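PDB 5YA6: flagellin B1 from Methanocaldococcus jannaschii DSM 2661, which probably assembles as a filament subunit of the archaellum, the swimming organelle of archaea, and binds a calcium ion. Local coordinates for residues B[14-19]-B[35-40]; B[19-24]-B[161-166]; B[29-34]-B[77-82]; B[82-87]-B[119-124]. All coordinates share one frame; numbering follows the deposited sequence.

Overall arrangement
All four contacts involve one mixed beta sheet, in which strands 164-168, 13-23, 28-38 and 117-123 lie side by side. Contact 1 pairs 13-23 with 28-38. Contact 2, its centre about 19 Å away, pairs the far end of 13-23 with the C-terminal strand 164-168. Contacts 3 and 4 lay one loop, between strands 59-69 and 94-99, on strands 28-38 and 117-123. Their centres are about 5 Å apart. Both are nested in the long chain closure made by contact 2. Contact 1 closes before contact 4 opens, but its segments alternate with those of contact 3. The first and last modelled strands thus end up as neighbours, and a long loop covers the sheet beside them.

Contact 1 (B[14-19]-B[35-40])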
# COMPACT_ATOMS: atom_id res chain seq x y z
N MET B 14 -7.96 -2.52 -12.15
CA MET B 14 -6.59 -2.98 -12.16
C MET B 14 -5.68 -1.83 -12.51
O MET B 14 -5.88 -1.13 -13.51
CB MET B 14 -6.40 -4.09 -13.20
CG MET B 14 -4.99 -4.69 -13.24
SD MET B 14 -4.98 -6.03 -14.46
CE MET B 14 -5.74 -5.35 -15.93
N CYS B 15 -4.61 -1.69 -11.76
CA CYS B 15 -3.55 -0.84 -12.16
C CYS B 15 -2.68 -1.51 -13.18
O CYS B 15 -2.16 -2.65 -12.97
CB CYS B 15 -2.72 -0.36 -10.93
SG CYS B 15 -1.29 0.69 -11.33
N ILE B 16 -2.52 -0.84 -14.34
CA ILE B 16 -1.68 -1.34 -15.41
C ILE B 16 -0.43 -0.52 -15.65
O ILE B 16 0.13 -0.56 -16.72
CB ILE B 16 -2.51 -1.52 -16.71
CG1 ILE B 16 -3.23 -0.22 -17.14
CG2 ILE B 16 -3.51 -2.62 -16.51
CD1 ILE B 16 -3.67 -0.18 -18.60
N GLY B 17 0.04 0.17 -14.62
CA GLY B 17 1.26 0.88 -14.69
C GLY B 17 1.25 2.15 -13.91
O GLY B 17 0.20 2.73 -13.67
N VAL B 18 2.43 2.57 -13.47
CA VAL B 18 2.64 3.88 -12.89
C VAL B 18 3.90 4.50 -13.49
O VAL B 18 4.95 3.84 -13.52
CB VAL B 18 2.76 3.87 -11.34
CG1 VAL B 18 2.86 5.30 -10.83
CG2 VAL B 18 1.54 3.14 -10.75
N THR B 19 3.79 5.75 -13.94
CA THR B 19 4.98 6.48 -14.39
C THR B 19 5.12 7.69 -13.50
O THR B 19 4.16 8.13 -12.85
CB THR B 19 4.92 6.90 -15.82
OG1 THR B 19 3.88 7.85 -15.92
CG2 THR B 19 4.65 5.76 -16.76
N TYR B 35 -2.03 4.42 -14.18
CA TYR B 35 -2.90 3.92 -15.26
C TYR B 35 -3.77 2.77 -14.77
O TYR B 35 -3.31 1.88 -14.07
CB TYR B 35 -2.12 3.46 -16.47
CG TYR B 35 -1.34 4.62 -17.12
CD1 TYR B 35 -0.14 5.07 -16.63
CD2 TYR B 35 -1.80 5.20 -18.29
CE1 TYR B 35 0.55 6.12 -17.22
CE2 TYR B 35 -1.12 6.26 -18.89
CZ TYR B 35 0.07 6.70 -18.38
OH TYR B 35 0.72 7.77 -18.99
N ILE B 36 -5.05 2.92 -15.09
CA ILE B 36 -6.17 2.10 -14.59
C ILE B 36 -7.04 1.55 -15.75
O ILE B 36 -7.30 2.27 -16.70
CB ILE B 36 -7.07 2.96 -13.70
CG1 ILE B 36 -6.27 3.49 -12.48
CG2 ILE B 36 -8.33 2.22 -13.33
CD1 ILE B 36 -5.85 2.39 -11.50
N THR B 37 -7.47 0.31 -15.66
CA THR B 37 -8.42 -0.29 -16.59
C THR B 37 -9.33 -1.23 -15.78
O THR B 37 -8.91 -1.75 -14.76
CB THR B 37 -7.73 -1.04 -17.75
OG1 THR B 37 -8.65 -1.30 -18.83
CG2 THR B 37 -7.16 -2.35 -17.30
N PRO B 38 -10.55 -1.45 -16.23
CA PRO B 38 -11.39 -2.42 -15.49
C PRO B 38 -10.83 -3.86 -15.55
O PRO B 38 -10.23 -4.25 -16.54
CB PRO B 38 -12.75 -2.34 -16.17
CG PRO B 38 -12.77 -0.96 -16.81
CD PRO B 38 -11.32 -0.76 -17.25
N ASN B 39 -11.10 -4.62 -14.50
CA ASN B 39 -10.89 -6.08 -14.55
C ASN B 39 -11.67 -6.66 -15.76
O ASN B 39 -12.76 -6.25 -16.03
CB ASN B 39 -11.30 -6.72 -13.22
CG ASN B 39 -10.44 -6.28 -12.03
OD1 ASN B 39 -9.29 -5.85 -12.22
ND2 ASN B 39 -10.98 -6.36 -10.82
N ALA B 40 -11.08 -7.61 -16.47
CA ALA B 40 -11.84 -8.33 -17.55
C ALA B 40 -13.18 -8.80 -17.04
O ALA B 40 -13.25 -9.37 -15.96
CB ALA B 40 -11.03 -9.51 -18.07
O HOH W 1 3.30 8.47 -18.68
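Met14 and Thr37 form an antiparallel hydrogen-bonded pair in the beta hairpin of strands 13-23 and 28-38. Met14 N gives a bond of 2.9 Å to Thr37 O at 168°, and Thr37 N bonds back to Met14 O. Cys15 and Ile36 follow as a non-hydrogen-bonded pair. The strands then fall out of step at a beta bulge, where Ile16 and Gly17 both stand opposite Tyr35. Ile16 N meets Tyr35 O at 2.8 Å from above the carbonyl plane, and Tyr35 N bonds to Gly17 O. The close packing centres on the methyl of Thr37. Its CG2 is held between Ile16 CG2, at 3.7 Å, and Met14 CE, at 3.6 Å. The methionine chain bends at chi3 (49°) to set CE there, although its side chain forms the exposed margin. Thr37 OG1 is anti to the backbone N (chi1 -164°) and bonds to the carbonyl of Asp116, a calcium ligand. Ala150 of strand 150-155 packs on Cys15 and Ile36. Tyr35 is buried too, and His174, of what is probably the purification tag, stacks on its ring. The Thr19 end is looser. Thr19 is partly exposed, and its OG1 stays 4.0 Å from Tyr35 CE1 at the ring edge. One water joins the two hydroxyls, 2.9 Å from Thr19 OG1 and 2.7 Å from Tyr35 OH.

Contact 2 (B[19-24]-B[161-166]); sequences TGHYDK and TQTVIE
Gly20 O is gripped by two groups of the antiparallel partner strand: the N-H of Ile165, with N 2.8 Å from Gly20 O, and the CA-H of Val164. This is a beta ladder between strand 13-23 and the C-terminal strand 164-168, one of the two edge strands of the sheet within this chain. Gly20 N bonds back to Ile165 O, which completes the hydrogen-bonded pair. Non-hydrogen-bonded pairs lie before and after it, Thr19 with Glu166 and His21 with Val164. Beyond the regular strand, Thr163 O still takes a bond of 2.8 Å from Tyr22 N. The CA-H of His21 also points at Thr163 O. The His21 and Thr163 side chains run alongside each other and pack tightly, with His21 NE2 only 3.2 Å from Thr163 CG2. His21 ND1 is hydrogen-bonded to Asp30 OD1. With CG anti to the backbone N (chi1 167°), Tyr22 brings CG to 4.0 Å from Gln162 O. That carbonyl lies at the ring edge, 3.6 Å from Tyr22 CD2, and is buried without a polar partner. Lys24 N sits 3.9 Å above the Tyr22 ring plane, over its centre, and Tyr160 meets the ring with planes at about 40°. In the turn leading into strand 164-168, Gln162 NE2 makes a long, bent bond of 3.3 Å to Val164 O, nearly along the C=O axis.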
# COMPACT_ATOMS: atom_id res chain seq x y z
N THR B 19 3.79 5.75 -13.94
CA THR B 19 4.98 6.48 -14.39
C THR B 19 5.12 7.69 -13.50
O THR B 19 4.16 8.13 -12.85
CB THR B 19 4.92 6.90 -15.82
OG1 THR B 19 3.88 7.85 -15.92
CG2 THR B 19 4.65 5.76 -16.76
N GLY B 20 6.35 8.16 -13.37
CA GLY B 20 6.64 9.38 -12.61
C GLY B 20 7.41 10.35 -13.46
O GLY B 20 8.17 9.99 -14.35
N HIS B 21 7.24 11.62 -13.11
CA HIS B 21 7.99 12.69 -13.71
C HIS B 21 9.08 13.11 -12.76
O HIS B 21 8.78 13.44 -11.60
CB HIS B 21 7.09 13.93 -13.92
CG HIS B 21 7.80 15.07 -14.56
ND1 HIS B 21 8.40 16.06 -13.83
CD2 HIS B 21 8.17 15.27 -15.85
CE1 HIS B 21 9.03 16.88 -14.65
NE2 HIS B 21 8.87 16.44 -15.88
N TYR B 22 10.34 13.09 -13.21
CA TYR B 22 11.44 13.58 -12.43
C TYR B 22 11.78 15.03 -12.80
O TYR B 22 11.99 15.35 -13.99
CB TYR B 22 12.69 12.69 -12.74
CG TYR B 22 14.01 13.22 -12.25
CD1 TYR B 22 14.21 13.53 -10.93
CD2 TYR B 22 15.13 13.31 -13.10
CE1 TYR B 22 15.40 14.00 -10.45
CE2 TYR B 22 16.34 13.77 -12.63
CZ TYR B 22 16.50 14.07 -11.31
OH TYR B 22 17.71 14.52 -10.83
N ASP B 23 11.77 15.91 -11.80
CA ASP B 23 12.19 17.30 -11.95
C ASP B 23 13.48 17.47 -11.21
O ASP B 23 13.53 17.44 -10.00
CB ASP B 23 11.09 18.17 -11.43
CG ASP B 23 11.35 19.66 -11.65
OD1 ASP B 23 12.52 20.07 -11.60
OD2 ASP B 23 10.35 20.39 -11.79
N LYS B 24 14.55 17.57 -11.99
CA LYS B 24 15.88 17.67 -11.42
C LYS B 24 16.07 18.85 -10.47
O LYS B 24 16.76 18.74 -9.48
CB LYS B 24 16.93 17.63 -12.53
CG LYS B 24 16.98 18.80 -13.47
CD LYS B 24 17.82 18.45 -14.70
CE LYS B 24 19.15 17.80 -14.34
NZ LYS B 24 20.11 17.77 -15.49
N THR B 161 17.37 8.92 -14.03
CA THR B 161 18.20 9.09 -15.24
C THR B 161 17.55 9.77 -16.42
O THR B 161 18.27 10.10 -17.38
CB THR B 161 18.64 7.71 -15.77
OG1 THR B 161 17.51 7.04 -16.32
CG2 THR B 161 19.20 6.89 -14.68
N GLN B 162 16.22 9.95 -16.40
CA GLN B 162 15.49 10.68 -17.42
C GLN B 162 14.27 11.30 -16.81
O GLN B 162 13.95 11.06 -15.61
CB GLN B 162 15.12 9.75 -18.58
CG GLN B 162 14.17 8.64 -18.21
CD GLN B 162 14.53 7.28 -18.77
OE1 GLN B 162 15.70 6.85 -18.74
NE2 GLN B 162 13.51 6.56 -19.26
N THR B 163 13.55 12.07 -17.60
CA THR B 163 12.44 12.83 -17.10
C THR B 163 11.18 11.97 -16.84
O THR B 163 10.41 12.27 -15.90
CB THR B 163 12.08 13.99 -18.06
OG1 THR B 163 13.27 14.73 -18.35
CG2 THR B 163 11.20 14.94 -17.44
N VAL B 164 10.92 10.92 -17.66
CA VAL B 164 9.79 10.08 -17.47
C VAL B 164 10.26 8.69 -17.05
O VAL B 164 11.05 8.08 -17.73
CB VAL B 164 8.89 10.09 -18.68
CG1 VAL B 164 7.79 9.04 -18.56
CG2 VAL B 164 8.35 11.51 -18.86
N ILE B 165 9.82 8.25 -15.85
CA ILE B 165 10.39 7.07 -15.21
C ILE B 165 9.27 6.04 -15.07
O ILE B 165 8.23 6.35 -14.53
CB ILE B 165 10.88 7.41 -13.79
CG1 ILE B 165 11.91 8.59 -13.80
CG2 ILE B 165 11.39 6.17 -13.02
CD1 ILE B 165 13.30 8.16 -13.94
N GLU B 166 9.53 4.80 -15.48
CA GLU B 166 8.56 3.75 -15.29
C GLU B 166 8.72 3.24 -13.86
O GLU B 166 9.75 2.70 -13.50
CB GLU B 166 8.77 2.55 -16.26
CG GLU B 166 7.52 1.67 -16.30
CD GLU B 166 7.60 0.53 -17.32
OE1 GLU B 166 6.51 0.14 -17.81
OE2 GLU B 166 8.69 0.01 -17.63

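Contact 3 (B[29-34]-B[77-82])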
# COMPACT_ATOMS: atom_id res chain seq x y z
N ILE B 29 10.83 12.86 -7.90
CA ILE B 29 9.61 12.72 -8.65
C ILE B 29 8.51 13.65 -8.13
O ILE B 29 8.12 13.54 -6.95
CB ILE B 29 9.18 11.23 -8.72
CG1 ILE B 29 10.22 10.50 -9.58
CG2 ILE B 29 7.73 11.08 -9.21
CD1 ILE B 29 10.01 9.04 -9.63
N ASP B 30 8.07 14.59 -8.96
CA ASP B 30 7.10 15.56 -8.49
C ASP B 30 5.67 15.21 -8.90
O ASP B 30 4.75 15.77 -8.37
CB ASP B 30 7.48 16.98 -8.97
CG ASP B 30 7.41 17.11 -10.48
OD1 ASP B 30 8.05 16.31 -11.14
OD2 ASP B 30 6.70 18.00 -11.03
N LYS B 31 5.50 14.34 -9.89
CA LYS B 31 4.20 14.00 -10.41
C LYS B 31 4.13 12.51 -10.73
O LYS B 31 5.20 11.89 -11.13
CB LYS B 31 3.85 14.79 -11.67
CG LYS B 31 3.63 16.28 -11.51
CD LYS B 31 3.36 16.88 -12.89
CE LYS B 31 2.77 18.23 -12.75
NZ LYS B 31 2.55 18.85 -14.11
N LEU B 32 2.94 11.94 -10.54
CA LEU B 32 2.67 10.49 -10.80
C LEU B 32 1.54 10.40 -11.80
O LEU B 32 0.60 11.19 -11.77
CB LEU B 32 2.27 9.71 -9.54
CG LEU B 32 3.31 9.68 -8.43
CD1 LEU B 32 2.71 9.15 -7.18
CD2 LEU B 32 4.53 8.87 -8.86
N ALA B 33 1.57 9.37 -12.62
CA ALA B 33 0.49 9.04 -13.54
C ALA B 33 0.17 7.56 -13.32
O ALA B 33 1.02 6.66 -13.63
CB ALA B 33 0.91 9.33 -14.98
N ILE B 34 -1.04 7.29 -12.77
CA ILE B 34 -1.41 5.92 -12.40
C ILE B 34 -2.42 5.41 -13.40
O ILE B 34 -3.56 5.95 -13.50
CB ILE B 34 -1.99 5.87 -10.97
CG1 ILE B 34 -0.96 6.45 -10.00
CG2 ILE B 34 -2.50 4.49 -10.63
CD1 ILE B 34 -1.56 6.83 -8.65
N ASP B 77 3.35 13.00 -24.04
CA ASP B 77 3.75 13.68 -22.76
C ASP B 77 2.59 14.06 -21.83
O ASP B 77 2.08 15.19 -21.94
CB ASP B 77 4.54 14.93 -23.07
CG ASP B 77 5.18 15.56 -21.81
OD1 ASP B 77 5.05 15.04 -20.65
OD2 ASP B 77 5.85 16.58 -22.01
N ILE B 78 2.20 13.18 -20.90
CA ILE B 78 1.00 13.58 -20.13
C ILE B 78 1.39 14.34 -18.84
O ILE B 78 0.52 14.60 -18.04
CB ILE B 78 0.13 12.34 -19.76
CG1 ILE B 78 0.98 11.22 -19.21
CG2 ILE B 78 -0.62 11.83 -21.01
CD1 ILE B 78 1.42 11.41 -17.76
N PHE B 79 2.64 14.74 -18.70
CA PHE B 79 3.10 15.57 -17.56
C PHE B 79 3.14 17.07 -17.87
O PHE B 79 3.42 17.88 -16.97
CB PHE B 79 4.44 15.13 -17.06
CG PHE B 79 4.38 13.79 -16.39
CD1 PHE B 79 3.57 13.61 -15.28
CD2 PHE B 79 5.12 12.72 -16.88
CE1 PHE B 79 3.47 12.34 -14.70
CE2 PHE B 79 5.05 11.46 -16.28
CZ PHE B 79 4.23 11.28 -15.18
N ASN B 80 2.89 17.45 -19.09
CA ASN B 80 3.05 18.87 -19.49
C ASN B 80 1.85 19.73 -19.19
O ASN B 80 0.74 19.49 -19.69
CB ASN B 80 3.37 18.84 -20.98
CG ASN B 80 3.64 20.22 -21.57
OD1 ASN B 80 2.93 21.20 -21.33
ND2 ASN B 80 4.68 20.29 -22.37
N SER B 81 2.02 20.70 -18.28
CA SER B 81 0.88 21.53 -17.82
C SER B 81 0.52 22.62 -18.83
O SER B 81 -0.47 23.31 -18.63
CB SER B 81 1.13 22.08 -16.46
OG SER B 81 2.13 23.13 -16.45
N SER B 82 1.32 22.84 -19.87
CA SER B 82 0.84 23.67 -21.00
C SER B 82 -0.20 22.99 -21.84
O SER B 82 -1.22 23.62 -22.22
CB SER B 82 2.01 24.21 -21.84
OG SER B 82 2.79 24.99 -20.99
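The Phe79 ring turns its edge to the backbone of strand 28-38, where Leu32 C lies in the ring plane, 4.0 Å from Phe79 CE1. The contact lays the irregular loop between strands 59-69 and 94-99 on one side of the large mixed beta sheet. One face of the ring carries Ile78 CD1, 3.7 Å above the plane and over its centre. Lys31 CB and Ala33 CB come to the ring obliquely. His21, on the neighbouring strand, also meets the ring, with planes at about 55°. Lys31 and Ala33 point toward the loop, and Leu32 between them points away, as alternate residues of a strand do. Ala33 CB touches Ile78 CD1 at 3.5 Å and Phe79 CZ at 3.9 Å. The Lys31 chain and the Phe79 side chain run antiparallel past one another, with Lys31 CB 3.8 Å from Phe79 CD1. The lysine chain is extended beyond CG, which carries the ammonium past the ring to the loop backbone. An alanine in place of Phe79 would probably open a gap beside Lys31 CB and Ala33 CB and leave Ile78 CD1 without the ring it rests on. Within the loop, before Phe79, lies an Asx turn, in which Phe79 N bonds to Asp77 OD1. Lys31 NZ gives a bond of 3.1 Å to Phe79 O, with NZ lying 30° out of the carbonyl plane.

Contact 4 (B[82-87]-B[119-124])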
# COMPACT_ATOMS: atom_id res chain seq x y z
N SER B 82 1.32 22.84 -19.87
CA SER B 82 0.84 23.67 -21.00
C SER B 82 -0.20 22.99 -21.84
O SER B 82 -1.22 23.62 -22.22
CB SER B 82 2.01 24.21 -21.84
OG SER B 82 2.79 24.99 -20.99
N ALA B 83 0.06 21.74 -22.18
CA ALA B 83 -0.81 20.97 -23.06
C ALA B 83 -2.01 20.42 -22.27
O ALA B 83 -3.12 20.34 -22.79
CB ALA B 83 -0.03 19.84 -23.70
N ILE B 84 -1.75 20.08 -20.99
CA ILE B 84 -2.80 19.54 -20.10
C ILE B 84 -2.96 20.48 -18.91
O ILE B 84 -2.35 20.33 -17.89
CB ILE B 84 -2.42 18.08 -19.74
CG1 ILE B 84 -2.32 17.19 -20.99
CG2 ILE B 84 -3.50 17.51 -18.79
CD1 ILE B 84 -1.38 16.04 -20.83
N THR B 85 -3.72 21.57 -19.09
CA THR B 85 -3.77 22.64 -18.13
C THR B 85 -4.53 22.23 -16.87
O THR B 85 -4.34 22.84 -15.83
CB THR B 85 -4.51 23.90 -18.76
OG1 THR B 85 -5.72 23.48 -19.41
CG2 THR B 85 -3.58 24.51 -19.82
N ASP B 86 -5.33 21.16 -16.97
CA ASP B 86 -6.04 20.64 -15.79
C ASP B 86 -5.08 20.05 -14.74
O ASP B 86 -5.49 19.80 -13.62
CB ASP B 86 -7.11 19.60 -16.17
CG ASP B 86 -8.39 20.22 -16.77
OD1 ASP B 86 -8.62 21.40 -16.55
OD2 ASP B 86 -9.08 19.51 -17.50
N TRP B 87 -3.79 19.88 -15.06
CA TRP B 87 -2.79 19.69 -13.97
C TRP B 87 -2.88 20.71 -12.85
O TRP B 87 -2.47 20.44 -11.73
CB TRP B 87 -1.34 19.71 -14.50
CG TRP B 87 -0.84 18.36 -14.93
CD1 TRP B 87 -0.64 17.93 -16.16
CD2 TRP B 87 -0.50 17.27 -14.06
NE1 TRP B 87 -0.25 16.59 -16.16
CE2 TRP B 87 -0.12 16.19 -14.86
CE3 TRP B 87 -0.50 17.12 -12.67
CZ2 TRP B 87 0.33 14.97 -14.31
CZ3 TRP B 87 -0.08 15.92 -12.14
CH2 TRP B 87 0.29 14.87 -12.95
N VAL B 119 -6.01 7.54 -16.75
CA VAL B 119 -4.80 7.80 -15.96
C VAL B 119 -5.17 8.72 -14.82
O VAL B 119 -5.98 9.65 -14.98
CB VAL B 119 -3.66 8.35 -16.87
CG1 VAL B 119 -4.05 9.69 -17.49
CG2 VAL B 119 -2.37 8.46 -16.09
N LEU B 120 -4.64 8.48 -13.61
CA LEU B 120 -4.87 9.37 -12.47
C LEU B 120 -3.64 10.22 -12.43
O LEU B 120 -2.53 9.74 -12.22
CB LEU B 120 -5.04 8.56 -11.17
CG LEU B 120 -6.01 7.38 -11.29
CD1 LEU B 120 -6.06 6.71 -9.91
CD2 LEU B 120 -7.42 7.79 -11.73
N LEU B 121 -3.85 11.51 -12.57
CA LEU B 121 -2.79 12.49 -12.50
C LEU B 121 -2.71 13.01 -11.05
O LEU B 121 -3.64 13.61 -10.50
CB LEU B 121 -3.10 13.62 -13.53
CG LEU B 121 -3.36 13.18 -14.98
CD1 LEU B 121 -3.80 14.42 -15.78
CD2 LEU B 121 -2.16 12.46 -15.58
N VAL B 122 -1.53 12.83 -10.44
CA VAL B 122 -1.26 13.20 -9.05
C VAL B 122 -0.03 14.11 -8.94
O VAL B 122 1.01 13.78 -9.52
CB VAL B 122 -1.03 11.92 -8.17
CG1 VAL B 122 -0.73 12.29 -6.72
CG2 VAL B 122 -2.27 11.04 -8.25
N ASN B 123 -0.18 15.28 -8.29
CA ASN B 123 0.96 16.11 -8.04
C ASN B 123 1.54 15.70 -6.75
O ASN B 123 1.06 16.07 -5.66
CB ASN B 123 0.66 17.62 -7.98
CG ASN B 123 1.96 18.42 -8.01
OD1 ASN B 123 2.77 18.29 -7.13
ND2 ASN B 123 2.21 19.16 -9.09
N ALA B 124 2.54 14.83 -6.83
CA ALA B 124 3.18 14.32 -5.61
C ALA B 124 3.85 15.39 -4.78
O ALA B 124 3.85 15.29 -3.56
CB ALA B 124 4.21 13.26 -5.98
O HOH W 2 0.12 20.43 -10.82
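Ile84 is the first residue of 82-87 to touch segment 119-124, with its CG2 4.3 Å from Leu121 CD1. It leads into a 3-10 turn that begins at Thr85, in which Trp87 N bonds to Ile84 O. The turn belongs to the loop packed against strand 117-123 of the mixed beta sheet. Trp87 carries most of the contact. Leu121 CB sits over one face of the six-membered ring in a CH-pi contact, 3.9 Å from the centroid and 20° off the normal. The two side chains cross at about a right angle, and Leu121 CD2 lies 3.8 Å from Trp87 CZ2. The ammonium of Lys31 faces the other side of the indole in a cation-pi contact. The rim of the indole meets the strand backbone, with Trp87 CZ3 3.6 Å from Val122 O. Trp87 NE1 bonds to Ile78 O. An alanine in place of Trp87 would probably leave a gap between Leu121 and Lys31 and deprive Ile78 O of its donor. Asn123 is the N-cap of helix 124-128, its OD1 bonding to Ala126 N. Its amide also reaches the turn through one water, which donates to Trp87 O at 2.7 Å and accepts from Asn123 ND2 at 3.0 Å.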